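Local structure of protein argonaute (Marinitoga piezophila, 5I4A) at residues A[267-272]-A[605-610]; A[440-445]-A[591-596]; A[469-474]-A[504-509]; A[513-518]-A[599-604]. The protein cleaves single-stranded DNA, and can also cleave RNA, at sites matched by a short guide RNA carrying a 5'-hydroxyl, using divalent metal ions, preferably manganese. All blocks are in the same frame, centred on the assembly; numbering follows the deposited sequence.

Contact 1. Residues A[267-272]-A[605-610]; sequences INVIYK and LTRVAH
Two residues of the PIWI domain, Arg607 and His610, converge on the phenol oxygen of Tyr271. The shorter bond joins Tyr271 OH to His610 NE2 at 2.6 Å, with the hydroxyl lying in the plane of the imidazole at its edge; either group could give the proton. Arg607 NH1 donates the second, 3.0 Å from Tyr271 OH; that bond is bent (140°), and the oxygen is tilted out of the guanidinium plane. The planes of the phenol ring and the guanidinium are nearly parallel, 9° apart, although the side chains cross at about a right angle. Arg607 turns sharply at CG (chi2 -72°), which brings CD to 3.2 Å from Tyr271 OH and NH1 against Val269, whose CB is 4.0 Å away. A water finishes this first shell, donating to Val269 O and accepting from Arg607 NH1. The contact joins linker L2 to the PIWI domain, where the loop after helix 595-605 meets a small three-stranded antiparallel sheet with 271-272 as its central strand. Farther out, Phe432 meets the Tyr271 ring edge-to-face, and the sheet holds the backbone of Tyr271 through Ser278. On the PIWI side, His610 ND1 is bonded to Thr615 O, which helps to fix the rotation of the imidazole and keeps NE2 turned to the phenol.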
loop_
_atom_site.group_PDB
_atom_site.type_symbol
_atom_site.label_atom_id
_atom_site.label_comp_id
_atom_site.label_asym_id
_atom_site.label_seq_id
_atom_site.Cartn_x
_atom_site.Cartn_y
_atom_site.Cartn_z
ATOM N N ILE A 267 -12.886 17.885 -1.078
ATOM C CA ILE A 267 -11.907 18.673 -0.341
ATOM C C ILE A 267 -11.056 19.458 -1.327
ATOM O O ILE A 267 -10.444 18.881 -2.236
ATOM C CB ILE A 267 -11.032 17.786 0.559
ATOM C CG1 ILE A 267 -11.894 17.091 1.610
ATOM C CG2 ILE A 267 -9.952 18.620 1.226
ATOM C CD1 ILE A 267 -12.570 18.038 2.574
ATOM N N ASN A 268 -11.009 20.771 -1.136
ATOM C CA ASN A 268 -10.295 21.682 -2.019
ATOM C C ASN A 268 -8.919 21.961 -1.421
ATOM O O ASN A 268 -8.817 22.547 -0.338
ATOM C CB ASN A 268 -11.098 22.972 -2.190
ATOM C CG ASN A 268 -10.708 23.750 -3.426
ATOM O OD1 ASN A 268 -11.061 23.381 -4.545
ATOM N ND2 ASN A 268 -9.995 24.849 -3.226
ATOM N N VAL A 269 -7.866 21.540 -2.120
ATOM C CA VAL A 269 -6.490 21.687 -1.651
ATOM C C VAL A 269 -5.818 22.787 -2.462
ATOM O O VAL A 269 -5.630 22.650 -3.677
ATOM C CB VAL A 269 -5.709 20.368 -1.757
ATOM C CG1 VAL A 269 -4.308 20.534 -1.180
ATOM C CG2 VAL A 269 -6.452 19.246 -1.048
ATOM N N ILE A 270 -5.445 23.872 -1.788
ATOM C CA ILE A 270 -4.770 25.006 -2.407
ATOM C C ILE A 270 -3.338 25.047 -1.893
ATOM O O ILE A 270 -3.106 25.013 -0.678
ATOM C CB ILE A 270 -5.495 26.330 -2.108
ATOM C CG1 ILE A 270 -6.942 26.278 -2.599
ATOM C CG2 ILE A 270 -4.757 27.497 -2.751
ATOM C CD1 ILE A 270 -7.080 26.269 -4.106
ATOM N N TYR A 271 -2.385 25.123 -2.817
ATOM C CA TYR A 271 -0.975 25.239 -2.472
ATOM C C TYR A 271 -0.576 26.708 -2.405
ATOM O O TYR A 271 -0.938 27.501 -3.279
ATOM C CB TYR A 271 -0.107 24.513 -3.501
ATOM C CG TYR A 271 -0.356 23.022 -3.614
ATOM C CD1 TYR A 271 -1.400 22.528 -4.388
ATOM C CD2 TYR A 271 0.465 22.110 -2.964
ATOM C CE1 TYR A 271 -1.625 21.169 -4.501
ATOM C CE2 TYR A 271 0.249 20.748 -3.072
ATOM C CZ TYR A 271 -0.798 20.284 -3.840
ATOM O OH TYR A 271 -1.015 18.930 -3.949
ATOM N N LYS A 272 0.169 27.067 -1.359
ATOM C CA LYS A 272 0.700 28.417 -1.191
ATOM C C LYS A 272 2.173 28.423 -1.586
ATOM O O LYS A 272 3.007 27.824 -0.901
ATOM C CB LYS A 272 0.531 28.907 0.247
ATOM C CG LYS A 272 -0.810 29.559 0.550
ATOM C CD LYS A 272 -0.825 30.150 1.957
ATOM C CE LYS A 272 -0.466 31.634 1.961
ATOM N NZ LYS A 272 0.851 31.919 1.327
ATOM N N LEU A 605 -2.822 15.792 4.842
ATOM C CA LEU A 605 -1.499 15.207 5.037
ATOM C C LEU A 605 -1.002 14.477 3.795
ATOM O O LEU A 605 0.211 14.312 3.621
ATOM C CB LEU A 605 -1.511 14.253 6.230
ATOM C CG LEU A 605 -1.465 14.913 7.610
ATOM C CD1 LEU A 605 -1.517 13.858 8.699
ATOM C CD2 LEU A 605 -0.213 15.767 7.735
ATOM N N THR A 606 -1.910 14.021 2.929
ATOM C CA THR A 606 -1.482 13.396 1.682
ATOM C C THR A 606 -0.879 14.396 0.701
ATOM O O THR A 606 -0.335 13.980 -0.327
ATOM C CB THR A 606 -2.655 12.672 1.011
ATOM O OG1 THR A 606 -3.500 13.627 0.356
ATOM C CG2 THR A 606 -3.473 11.900 2.042
ATOM N N ARG A 607 -0.959 15.696 0.993
ATOM C CA ARG A 607 -0.467 16.726 0.092
ATOM C C ARG A 607 0.544 17.670 0.724
ATOM O O ARG A 607 0.999 18.596 0.045
ATOM C CB ARG A 607 -1.634 17.563 -0.455
ATOM C CG ARG A 607 -2.700 16.767 -1.185
ATOM C CD ARG A 607 -2.215 16.275 -2.543
ATOM N NE ARG A 607 -3.332 15.815 -3.359
ATOM C CZ ARG A 607 -4.059 16.609 -4.140
ATOM N NH1 ARG A 607 -3.775 17.904 -4.217
ATOM N NH2 ARG A 607 -5.068 16.109 -4.842
ATOM N N VAL A 608 0.904 17.482 1.998
ATOM C CA VAL A 608 1.863 18.380 2.636
ATOM C C VAL A 608 3.261 18.239 2.059
ATOM O O VAL A 608 4.145 19.033 2.396
ATOM C CB VAL A 608 1.914 18.158 4.162
ATOM C CG1 VAL A 608 0.565 18.459 4.782
ATOM C CG2 VAL A 608 2.355 16.741 4.479
ATOM N N ALA A 609 3.481 17.247 1.201
ATOM C CA ALA A 609 4.725 17.122 0.461
ATOM C C ALA A 609 4.425 16.455 -0.871
ATOM O O ALA A 609 3.419 15.757 -1.027
ATOM C CB ALA A 609 5.777 16.322 1.240
ATOM N N HIS A 610 5.307 16.692 -1.836
ATOM C CA HIS A 610 5.261 16.050 -3.138
ATOM C C HIS A 610 6.638 15.492 -3.463
ATOM O O HIS A 610 7.654 16.126 -3.169
ATOM C CB HIS A 610 4.831 17.030 -4.250
ATOM C CG HIS A 610 3.348 17.204 -4.372
ATOM N ND1 HIS A 610 2.610 16.614 -5.375
ATOM C CD2 HIS A 610 2.468 17.908 -3.621
ATOM C CE1 HIS A 610 1.337 16.944 -5.236
ATOM N NE2 HIS A 610 1.224 17.727 -4.179
HETATM O O HOH W 1 -5.167 20.531 -5.389
#

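Contact 2. Residues A[440-445]-A[591-596]; sequences KEKNLY and TDYTIE
The hydroxyl of Tyr593 is met by three side chains of the turn that leads into strand 443-452. Asn443 ND2 supplies the hydrogen bond, 3.0 Å from Tyr593 OH and almost straight at 173°, with the oxygen lying in the amide plane. The two aliphatic lysine chains pack about the same oxygen: Lys442 CE comes to 3.3 Å of Tyr593 OH and Lys440 CD to 3.6 Å. Lys440 bends at chi2 (-56°), which brings CD alongside the hydroxyl, and its ammonium is bonded to Lys436 O. The amide of Asn443 stands steeply to the phenol, planes 71° apart, with OD1 at the ring edge, 3.6 Å from Tyr593 CE2. Both ends of this amide are engaged. ND2 also donates to Tyr445 OH at 3.1 Å, while OD1 accepts from Asn513 ND2 on the adjacent strand 513-519. With an alanine here, the hydroxyls of Tyr593 and Tyr445 would probably lose their shared donor and Asn513 ND2 its acceptor. Thus the type I turn from Lys440 to Asn443 is joined to the loop before helix 595-605, within the PIWI domain, by one amide whose two N-H groups and carbonyl, each with its own partner, probably define which way round it sits.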
loop_
_atom_site.group_PDB
_atom_site.type_symbol
_atom_site.label_atom_id
_atom_site.label_comp_id
_atom_site.label_asym_id
_atom_site.label_seq_id
_atom_site.Cartn_x
_atom_site.Cartn_y
_atom_site.Cartn_z
ATOM N N LYS A 440 -2.044 24.793 11.709
ATOM C CA LYS A 440 -2.039 23.489 12.367
ATOM C C LYS A 440 -0.683 23.131 12.972
ATOM O O LYS A 440 -0.384 21.948 13.149
ATOM C CB LYS A 440 -2.478 22.389 11.396
ATOM C CG LYS A 440 -3.817 22.637 10.721
ATOM C CD LYS A 440 -4.914 22.859 11.745
ATOM C CE LYS A 440 -6.289 22.813 11.100
ATOM N NZ LYS A 440 -6.417 23.761 9.959
ATOM N N GLU A 441 0.142 24.130 13.301
ATOM C CA GLU A 441 1.478 23.848 13.827
ATOM C C GLU A 441 1.423 23.159 15.186
ATOM O O GLU A 441 2.371 22.464 15.571
ATOM C CB GLU A 441 2.290 25.143 13.926
ATOM C CG GLU A 441 3.721 24.987 14.425
ATOM C CD GLU A 441 4.501 26.290 14.373
ATOM O OE1 GLU A 441 4.733 26.898 15.440
ATOM O OE2 GLU A 441 4.873 26.710 13.258
ATOM N N LYS A 442 0.328 23.332 15.925
ATOM C CA LYS A 442 0.233 22.800 17.280
ATOM C C LYS A 442 0.086 21.284 17.324
ATOM O O LYS A 442 0.079 20.713 18.420
ATOM C CB LYS A 442 -0.943 23.447 18.005
ATOM C CG LYS A 442 -2.285 23.240 17.322
ATOM C CD LYS A 442 -3.370 24.056 18.011
ATOM C CE LYS A 442 -4.638 24.124 17.176
ATOM N NZ LYS A 442 -5.648 25.030 17.790
ATOM N N ASN A 443 -0.019 20.620 16.177
ATOM C CA ASN A 443 -0.298 19.195 16.121
ATOM C C ASN A 443 0.941 18.416 15.694
ATOM O O ASN A 443 1.758 18.893 14.902
ATOM C CB ASN A 443 -1.452 18.911 15.158
ATOM C CG ASN A 443 -2.688 19.730 15.480
ATOM O OD1 ASN A 443 -3.076 19.860 16.641
ATOM N ND2 ASN A 443 -3.308 20.292 14.450
ATOM N N LEU A 444 1.067 17.205 16.235
ATOM C CA LEU A 444 2.166 16.299 15.921
ATOM C C LEU A 444 1.589 15.106 15.169
ATOM O O LEU A 444 0.851 14.298 15.745
ATOM C CB LEU A 444 2.892 15.860 17.191
ATOM C CG LEU A 444 3.970 14.783 17.037
ATOM C CD1 LEU A 444 5.032 15.234 16.053
ATOM C CD2 LEU A 444 4.589 14.445 18.385
ATOM N N TYR A 445 1.923 15.003 13.886
ATOM C CA TYR A 445 1.396 13.959 13.019
ATOM C C TYR A 445 2.398 12.813 12.953
ATOM O O TYR A 445 3.532 12.998 12.501
ATOM C CB TYR A 445 1.100 14.518 11.628
ATOM C CG TYR A 445 0.155 15.701 11.666
ATOM C CD1 TYR A 445 -1.201 15.520 11.892
ATOM C CD2 TYR A 445 0.622 16.997 11.492
ATOM C CE1 TYR A 445 -2.070 16.595 11.937
ATOM C CE2 TYR A 445 -0.241 18.082 11.536
ATOM C CZ TYR A 445 -1.585 17.872 11.758
ATOM O OH TYR A 445 -2.450 18.941 11.804
ATOM N N THR A 591 -9.050 14.973 21.317
ATOM C CA THR A 591 -8.665 16.310 20.899
ATOM C C THR A 591 -9.895 17.215 20.873
ATOM O O THR A 591 -11.039 16.765 20.994
ATOM C CB THR A 591 -8.009 16.298 19.512
ATOM O OG1 THR A 591 -8.959 15.883 18.527
ATOM C CG2 THR A 591 -6.804 15.366 19.474
ATOM N N ASP A 592 -9.650 18.512 20.718
ATOM C CA ASP A 592 -10.722 19.483 20.545
ATOM C C ASP A 592 -11.218 19.558 19.105
ATOM O O ASP A 592 -12.102 20.367 18.805
ATOM C CB ASP A 592 -10.254 20.861 21.010
ATOM C CG ASP A 592 -9.822 20.856 22.466
ATOM O OD1 ASP A 592 -10.351 20.029 23.244
ATOM O OD2 ASP A 592 -8.964 21.685 22.836
ATOM N N TYR A 593 -10.672 18.732 18.218
ATOM C CA TYR A 593 -11.139 18.666 16.845
ATOM C C TYR A 593 -12.318 17.712 16.734
ATOM O O TYR A 593 -12.377 16.689 17.425
ATOM C CB TYR A 593 -10.021 18.193 15.915
ATOM C CG TYR A 593 -8.899 19.180 15.718
ATOM C CD1 TYR A 593 -9.117 20.379 15.055
ATOM C CD2 TYR A 593 -7.616 18.900 16.165
ATOM C CE1 TYR A 593 -8.090 21.280 14.859
ATOM C CE2 TYR A 593 -6.582 19.795 15.972
ATOM C CZ TYR A 593 -6.824 20.983 15.318
ATOM O OH TYR A 593 -5.797 21.879 15.124
ATOM N N THR A 594 -13.257 18.053 15.861
ATOM C CA THR A 594 -14.311 17.119 15.515
ATOM C C THR A 594 -13.750 16.032 14.604
ATOM O O THR A 594 -12.655 16.158 14.051
ATOM C CB THR A 594 -15.470 17.833 14.817
ATOM O OG1 THR A 594 -15.067 18.225 13.498
ATOM C CG2 THR A 594 -15.883 19.070 15.604
ATOM N N ILE A 595 -14.516 14.949 14.462
ATOM C CA ILE A 595 -14.127 13.885 13.538
ATOM C C ILE A 595 -13.928 14.456 12.142
ATOM O O ILE A 595 -12.906 14.213 11.491
ATOM C CB ILE A 595 -15.174 12.757 13.544
ATOM C CG1 ILE A 595 -15.331 12.175 14.951
ATOM C CG2 ILE A 595 -14.792 11.665 12.557
ATOM C CD1 ILE A 595 -14.032 11.719 15.569
ATOM N N GLU A 596 -14.894 15.256 11.677
ATOM C CA GLU A 596 -14.809 15.854 10.347
ATOM C C GLU A 596 -13.520 16.648 10.166
ATOM O O GLU A 596 -12.892 16.595 9.101
ATOM C CB GLU A 596 -16.020 16.755 10.096
ATOM C CG GLU A 596 -17.356 16.030 10.045
ATOM C CD GLU A 596 -17.958 15.793 11.418
ATOM O OE1 GLU A 596 -17.343 16.206 12.424
ATOM O OE2 GLU A 596 -19.052 15.196 11.491
#

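Contact 3. Residues A[469-474]-A[504-509]; sequences TGDILY and IEKFNV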
loop_
_atom_site.group_PDB
_atom_site.type_symbol
_atom_site.label_atom_id
_atom_site.label_comp_id
_atom_site.label_asym_id
_atom_site.label_seq_id
_atom_site.Cartn_x
_atom_site.Cartn_y
_atom_site.Cartn_z
ATOM N N THR A 469 3.875 21.612 8.136
ATOM C CA THR A 469 4.484 22.028 6.881
ATOM C C THR A 469 5.037 20.865 6.072
ATOM O O THR A 469 5.496 21.077 4.945
ATOM C CB THR A 469 5.618 23.023 7.146
ATOM O OG1 THR A 469 6.689 22.354 7.823
ATOM C CG2 THR A 469 5.128 24.173 8.009
ATOM N N GLY A 470 5.013 19.652 6.613
ATOM C CA GLY A 470 5.612 18.519 5.948
ATOM C C GLY A 470 7.056 18.255 6.312
ATOM O O GLY A 470 7.639 17.293 5.797
ATOM N N ASP A 471 7.658 19.079 7.168
ATOM C CA ASP A 471 8.995 18.781 7.665
ATOM C C ASP A 471 8.966 17.490 8.468
ATOM O O ASP A 471 8.087 17.290 9.310
ATOM C CB ASP A 471 9.520 19.924 8.535
ATOM C CG ASP A 471 10.059 21.081 7.719
ATOM O OD1 ASP A 471 10.184 20.936 6.484
ATOM O OD2 ASP A 471 10.367 22.133 8.318
ATOM N N ILE A 472 9.927 16.612 8.205
ATOM C CA ILE A 472 10.016 15.352 8.932
ATOM C C ILE A 472 10.738 15.606 10.248
ATOM O O ILE A 472 11.904 16.017 10.260
ATOM C CB ILE A 472 10.731 14.282 8.099
ATOM C CG1 ILE A 472 9.974 14.057 6.792
ATOM C CG2 ILE A 472 10.840 12.984 8.881
ATOM C CD1 ILE A 472 10.630 13.063 5.883
ATOM N N LEU A 473 10.042 15.368 11.359
ATOM C CA LEU A 473 10.615 15.611 12.676
ATOM C C LEU A 473 11.477 14.454 13.149
ATOM O O LEU A 473 12.482 14.676 13.836
ATOM C CB LEU A 473 9.500 15.870 13.690
ATOM C CG LEU A 473 8.745 17.175 13.469
ATOM C CD1 LEU A 473 7.580 17.298 14.427
ATOM C CD2 LEU A 473 9.709 18.316 13.653
ATOM N N TYR A 474 11.112 13.226 12.793
ATOM C CA TYR A 474 11.789 12.053 13.320
ATOM C C TYR A 474 11.333 10.826 12.547
ATOM O O TYR A 474 10.176 10.739 12.124
ATOM C CB TYR A 474 11.503 11.872 14.818
ATOM C CG TYR A 474 12.056 10.593 15.405
ATOM C CD1 TYR A 474 13.380 10.508 15.816
ATOM C CD2 TYR A 474 11.251 9.470 15.545
ATOM C CE1 TYR A 474 13.887 9.338 16.347
ATOM C CE2 TYR A 474 11.749 8.297 16.075
ATOM C CZ TYR A 474 13.067 8.237 16.474
ATOM O OH TYR A 474 13.566 7.070 17.000
ATOM N N ILE A 504 9.050 18.958 20.617
ATOM C CA ILE A 504 9.479 19.898 21.650
ATOM C C ILE A 504 10.829 20.498 21.279
ATOM O O ILE A 504 11.041 21.711 21.377
ATOM C CB ILE A 504 9.538 19.198 23.019
ATOM C CG1 ILE A 504 8.213 18.500 23.329
ATOM C CG2 ILE A 504 9.906 20.194 24.112
ATOM C CD1 ILE A 504 8.324 17.463 24.422
ATOM N N GLU A 505 11.756 19.644 20.838
ATOM C CA GLU A 505 13.071 20.109 20.415
ATOM C C GLU A 505 12.961 21.152 19.309
ATOM O O GLU A 505 13.743 22.109 19.270
ATOM C CB GLU A 505 13.906 18.912 19.964
ATOM C CG GLU A 505 15.272 19.243 19.436
ATOM C CD GLU A 505 16.122 18.005 19.292
ATOM O OE1 GLU A 505 16.658 17.534 20.316
ATOM O OE2 GLU A 505 16.240 17.486 18.162
ATOM N N LYS A 506 11.989 21.001 18.417
ATOM C CA LYS A 506 11.821 21.982 17.353
ATOM C C LYS A 506 10.958 23.167 17.763
ATOM O O LYS A 506 11.187 24.283 17.285
ATOM C CB LYS A 506 11.210 21.324 16.112
ATOM C CG LYS A 506 11.015 22.299 14.949
ATOM C CD LYS A 506 10.570 21.636 13.667
ATOM C CE LYS A 506 10.660 22.589 12.495
ATOM N NZ LYS A 506 10.230 21.956 11.228
ATOM N N PHE A 507 9.939 22.952 18.595
ATOM C CA PHE A 507 8.968 24.005 18.868
ATOM C C PHE A 507 8.986 24.505 20.305
ATOM O O PHE A 507 8.230 25.429 20.626
ATOM C CB PHE A 507 7.553 23.538 18.490
ATOM C CG PHE A 507 7.378 23.298 17.021
ATOM C CD1 PHE A 507 7.479 24.349 16.126
ATOM C CD2 PHE A 507 7.148 22.025 16.531
ATOM C CE1 PHE A 507 7.345 24.139 14.777
ATOM C CE2 PHE A 507 7.012 21.808 15.183
ATOM C CZ PHE A 507 7.111 22.868 14.302
ATOM N N ASN A 508 9.818 23.931 21.174
ATOM C CA ASN A 508 9.992 24.379 22.560
ATOM C C ASN A 508 8.681 24.390 23.348
ATOM O O ASN A 508 8.580 25.045 24.393
ATOM C CB ASN A 508 10.660 25.756 22.619
ATOM C CG ASN A 508 11.385 25.993 23.933
ATOM O OD1 ASN A 508 12.105 25.123 24.424
ATOM N ND2 ASN A 508 11.178 27.167 24.524
ATOM N N VAL A 509 7.676 23.667 22.856
ATOM C CA VAL A 509 6.432 23.426 23.577
ATOM C C VAL A 509 5.959 22.028 23.209
ATOM O O VAL A 509 6.261 21.515 22.127
ATOM C CB VAL A 509 5.340 24.472 23.243
ATOM C CG1 VAL A 509 5.541 25.744 24.051
ATOM C CG2 VAL A 509 5.330 24.775 21.756
#
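The 469-474 segment passes through a turn at Gly470, whose positive phi suits a residue without a side chain, into edge strand 472-482, while 504-509 is the C-terminal end of helix 485-507, left at Asn508 with positive phi; the nearest pair of CA atoms is that of Leu473 and Lys506, 8.0 Å apart. Lys506 spans the interval fully extended, its CG trans to the backbone N (chi1 -180°), which carries the ammonium from the helix end past Leu473 to the loop at Asp471. There it forms a salt bridge, Lys506 NZ to Asp471 OD2 2.9 Å, using the anti lone pair of the carboxylate, the one directed away from OD1. Midway along, the methylene chain crosses Leu473 at about a right angle, with Leu473 CD2 pressed against Lys506 CD at 3.4 Å, a close-packed pair of carbons. Phe507 lies beneath the root of the lysine, whose CG sits 3.9 Å above the ring plane over its centre. Leu473 and Tyr474 share Ala465 as their partner on the next strand, which makes a classic beta bulge. The charges extend further: Lys506 NZ also bridges to Asp467, and Asp471 OD1 to Lys430. An asparagine in place of Asp471 would probably leave both lysines short of a negative partner, with Lys506 still paired to Asp467. On this surface of the PIWI domain, then, alternating lysines and aspartates join the turn to the helix end, and their mutual neutralisation would favour the charged form of each.

Contact 4. Residues A[513-518]-A[599-604]; sequences NVFILR and IEQIYL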
loop_
_atom_site.group_PDB
_atom_site.type_symbol
_atom_site.label_atom_id
_atom_site.label_comp_id
_atom_site.label_asym_id
_atom_site.label_seq_id
_atom_site.Cartn_x
_atom_site.Cartn_y
_atom_site.Cartn_z
ATOM N N ASN A 513 -1.941 18.600 20.304
ATOM C CA ASN A 513 -2.628 17.407 19.835
ATOM C C ASN A 513 -1.636 16.495 19.129
ATOM O O ASN A 513 -0.663 16.958 18.529
ATOM C CB ASN A 513 -3.782 17.766 18.897
ATOM C CG ASN A 513 -4.656 18.875 19.453
ATOM O OD1 ASN A 513 -5.498 18.639 20.318
ATOM N ND2 ASN A 513 -4.459 20.091 18.955
ATOM N N VAL A 514 -1.890 15.190 19.207
ATOM C CA VAL A 514 -1.017 14.180 18.620
ATOM C C VAL A 514 -1.871 13.230 17.791
ATOM O O VAL A 514 -2.758 12.556 18.328
ATOM C CB VAL A 514 -0.225 13.407 19.688
ATOM C CG1 VAL A 514 0.643 12.345 19.037
ATOM C CG2 VAL A 514 0.637 14.358 20.504
ATOM N N PHE A 515 -1.603 13.176 16.490
ATOM C CA PHE A 515 -2.311 12.298 15.569
ATOM C C PHE A 515 -1.483 11.035 15.370
ATOM O O PHE A 515 -0.351 11.104 14.880
ATOM C CB PHE A 515 -2.554 12.991 14.228
ATOM C CG PHE A 515 -3.514 14.147 14.297
ATOM C CD1 PHE A 515 -3.184 15.304 14.984
ATOM C CD2 PHE A 515 -4.738 14.088 13.652
ATOM C CE1 PHE A 515 -4.063 16.369 15.044
ATOM C CE2 PHE A 515 -5.619 15.153 13.706
ATOM C CZ PHE A 515 -5.280 16.294 14.405
ATOM N N ILE A 516 -2.043 9.891 15.749
ATOM C CA ILE A 516 -1.385 8.600 15.583
ATOM C C ILE A 516 -2.128 7.868 14.474
ATOM O O ILE A 516 -3.242 7.369 14.675
ATOM C CB ILE A 516 -1.360 7.783 16.881
ATOM C CG1 ILE A 516 -0.554 8.509 17.960
ATOM C CG2 ILE A 516 -0.773 6.403 16.631
ATOM C CD1 ILE A 516 -1.392 9.414 18.843
ATOM N N LEU A 517 -1.514 7.809 13.298
ATOM C CA LEU A 517 -2.089 7.137 12.144
ATOM C C LEU A 517 -1.425 5.773 11.995
ATOM O O LEU A 517 -0.195 5.678 11.935
ATOM C CB LEU A 517 -1.899 7.973 10.879
ATOM C CG LEU A 517 -1.953 9.494 11.063
ATOM C CD1 LEU A 517 -1.680 10.198 9.744
ATOM C CD2 LEU A 517 -3.283 9.949 11.648
ATOM N N ARG A 518 -2.240 4.725 11.947
ATOM C CA ARG A 518 -1.762 3.351 11.944
ATOM C C ARG A 518 -2.037 2.704 10.593
ATOM O O ARG A 518 -3.146 2.812 10.059
ATOM C CB ARG A 518 -2.433 2.551 13.063
ATOM C CG ARG A 518 -2.145 1.061 13.055
ATOM C CD ARG A 518 -0.684 0.757 13.343
ATOM N NE ARG A 518 -0.470 -0.678 13.518
ATOM C CZ ARG A 518 -0.399 -1.285 14.698
ATOM N NH1 ARG A 518 -0.513 -0.582 15.817
ATOM N NH2 ARG A 518 -0.211 -2.595 14.757
ATOM N N ILE A 599 -10.559 14.196 9.948
ATOM C CA ILE A 599 -10.540 13.539 8.644
ATOM C C ILE A 599 -9.969 14.472 7.585
ATOM O O ILE A 599 -9.199 14.051 6.712
ATOM C CB ILE A 599 -11.954 13.060 8.269
ATOM C CG1 ILE A 599 -12.491 12.089 9.323
ATOM C CG2 ILE A 599 -11.955 12.418 6.895
ATOM C CD1 ILE A 599 -11.634 10.869 9.539
ATOM N N GLU A 600 -10.333 15.755 7.645
ATOM C CA GLU A 600 -9.816 16.710 6.671
ATOM C C GLU A 600 -8.313 16.897 6.828
ATOM O O GLU A 600 -7.593 17.032 5.832
ATOM C CB GLU A 600 -10.545 18.048 6.802
ATOM C CG GLU A 600 -10.098 19.099 5.793
ATOM C CD GLU A 600 -10.527 20.496 6.179
ATOM O OE1 GLU A 600 -10.972 21.248 5.284
ATOM O OE2 GLU A 600 -10.418 20.836 7.378
ATOM N N GLN A 601 -7.815 16.901 8.069
ATOM C CA GLN A 601 -6.377 17.051 8.273
ATOM C C GLN A 601 -5.623 15.826 7.777
ATOM O O GLN A 601 -4.521 15.948 7.234
ATOM C CB GLN A 601 -6.070 17.308 9.747
ATOM C CG GLN A 601 -6.353 18.726 10.198
ATOM C CD GLN A 601 -6.053 18.931 11.665
ATOM O OE1 GLN A 601 -5.020 18.491 12.165
ATOM N NE2 GLN A 601 -6.963 19.592 12.368
ATOM N N ILE A 602 -6.203 14.636 7.952
ATOM C CA ILE A 602 -5.558 13.418 7.469
ATOM C C ILE A 602 -5.468 13.436 5.950
ATOM O O ILE A 602 -4.453 13.034 5.366
ATOM C CB ILE A 602 -6.307 12.178 7.989
ATOM C CG1 ILE A 602 -6.120 12.048 9.504
ATOM C CG2 ILE A 602 -5.839 10.919 7.272
ATOM C CD1 ILE A 602 -7.001 11.017 10.137
ATOM N N TYR A 603 -6.520 13.918 5.285
ATOM C CA TYR A 603 -6.481 14.030 3.831
ATOM C C TYR A 603 -5.460 15.070 3.384
ATOM O O TYR A 603 -4.707 14.840 2.431
ATOM C CB TYR A 603 -7.866 14.374 3.288
ATOM C CG TYR A 603 -7.906 14.469 1.780
ATOM C CD1 TYR A 603 -7.953 13.323 0.998
ATOM C CD2 TYR A 603 -7.888 15.698 1.141
ATOM C CE1 TYR A 603 -7.984 13.400 -0.379
ATOM C CE2 TYR A 603 -7.919 15.786 -0.238
ATOM C CZ TYR A 603 -7.969 14.634 -0.992
ATOM O OH TYR A 603 -8.002 14.708 -2.364
ATOM N N LEU A 604 -5.426 16.223 4.055
ATOM C CA LEU A 604 -4.438 17.242 3.716
ATOM C C LEU A 604 -3.021 16.722 3.904
ATOM O O LEU A 604 -2.106 17.148 3.191
ATOM C CB LEU A 604 -4.656 18.499 4.562
ATOM C CG LEU A 604 -5.937 19.306 4.332
ATOM C CD1 LEU A 604 -6.177 20.263 5.483
ATOM C CD2 LEU A 604 -5.878 20.066 3.012
#
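Phe515 and Gln601 meet at about a right angle, and the para carbon of the ring is the atom nearest the amide oxygen: Phe515 CZ is 3.1 Å from Gln601 OE1, with CE1 and CE2 at 3.7 Å from the same oxygen. That oxygen lies obliquely to the ring; the ring and amide planes are 46° apart. Its strong partner is Tyr445 OH, which forms a hydrogen bond with it. Gln601 gets there with its chain extended beyond CG (chi2 179°), which carries the amide outward from the helix to Phe515 and Tyr445. One helical position on, Leu517 and Ile602 lie side by side, running in opposite senses, with Leu517 CD2 4.1 Å from Ile602 CG1 and 4.2 Å from Ile602 CD1. This second pair is purely apolar, and it belongs to a larger layer: Val543 of the neighbouring strand touches both residues, and Val584 touches Ile602. Phe515 and Leu517, two apart on strand 513-519, thus present the same face to helix 595-605. Such a helix packed on a mixed sheet is the architecture of the RNase H fold that the PIWI domain adopts; the strand ends at Asp519, inferred to be catalytic and, by similarity, a manganese ligand.

Following the chain from the N terminus, linker L2 first supplies 267-272, which waits 333 residues for its partner 605-610; contact 1 thereby closes the longest loop and encloses the other three. After the Mid domain, 440-445 opens contact 2, completed only by 591-596. Within that span contact 3 closes a short loop, 469-474 with 504-509, from edge strand to helix end. Strand 513-519 then opens contact 4, which ends on helix 595-605 after contact 2 has closed, so contacts 2 and 4 cross, while 3 and 4 follow in series. Contacts 2 and 4 share that helix and adjacent strands; contact 1 ties the loop that follows it to linker L2.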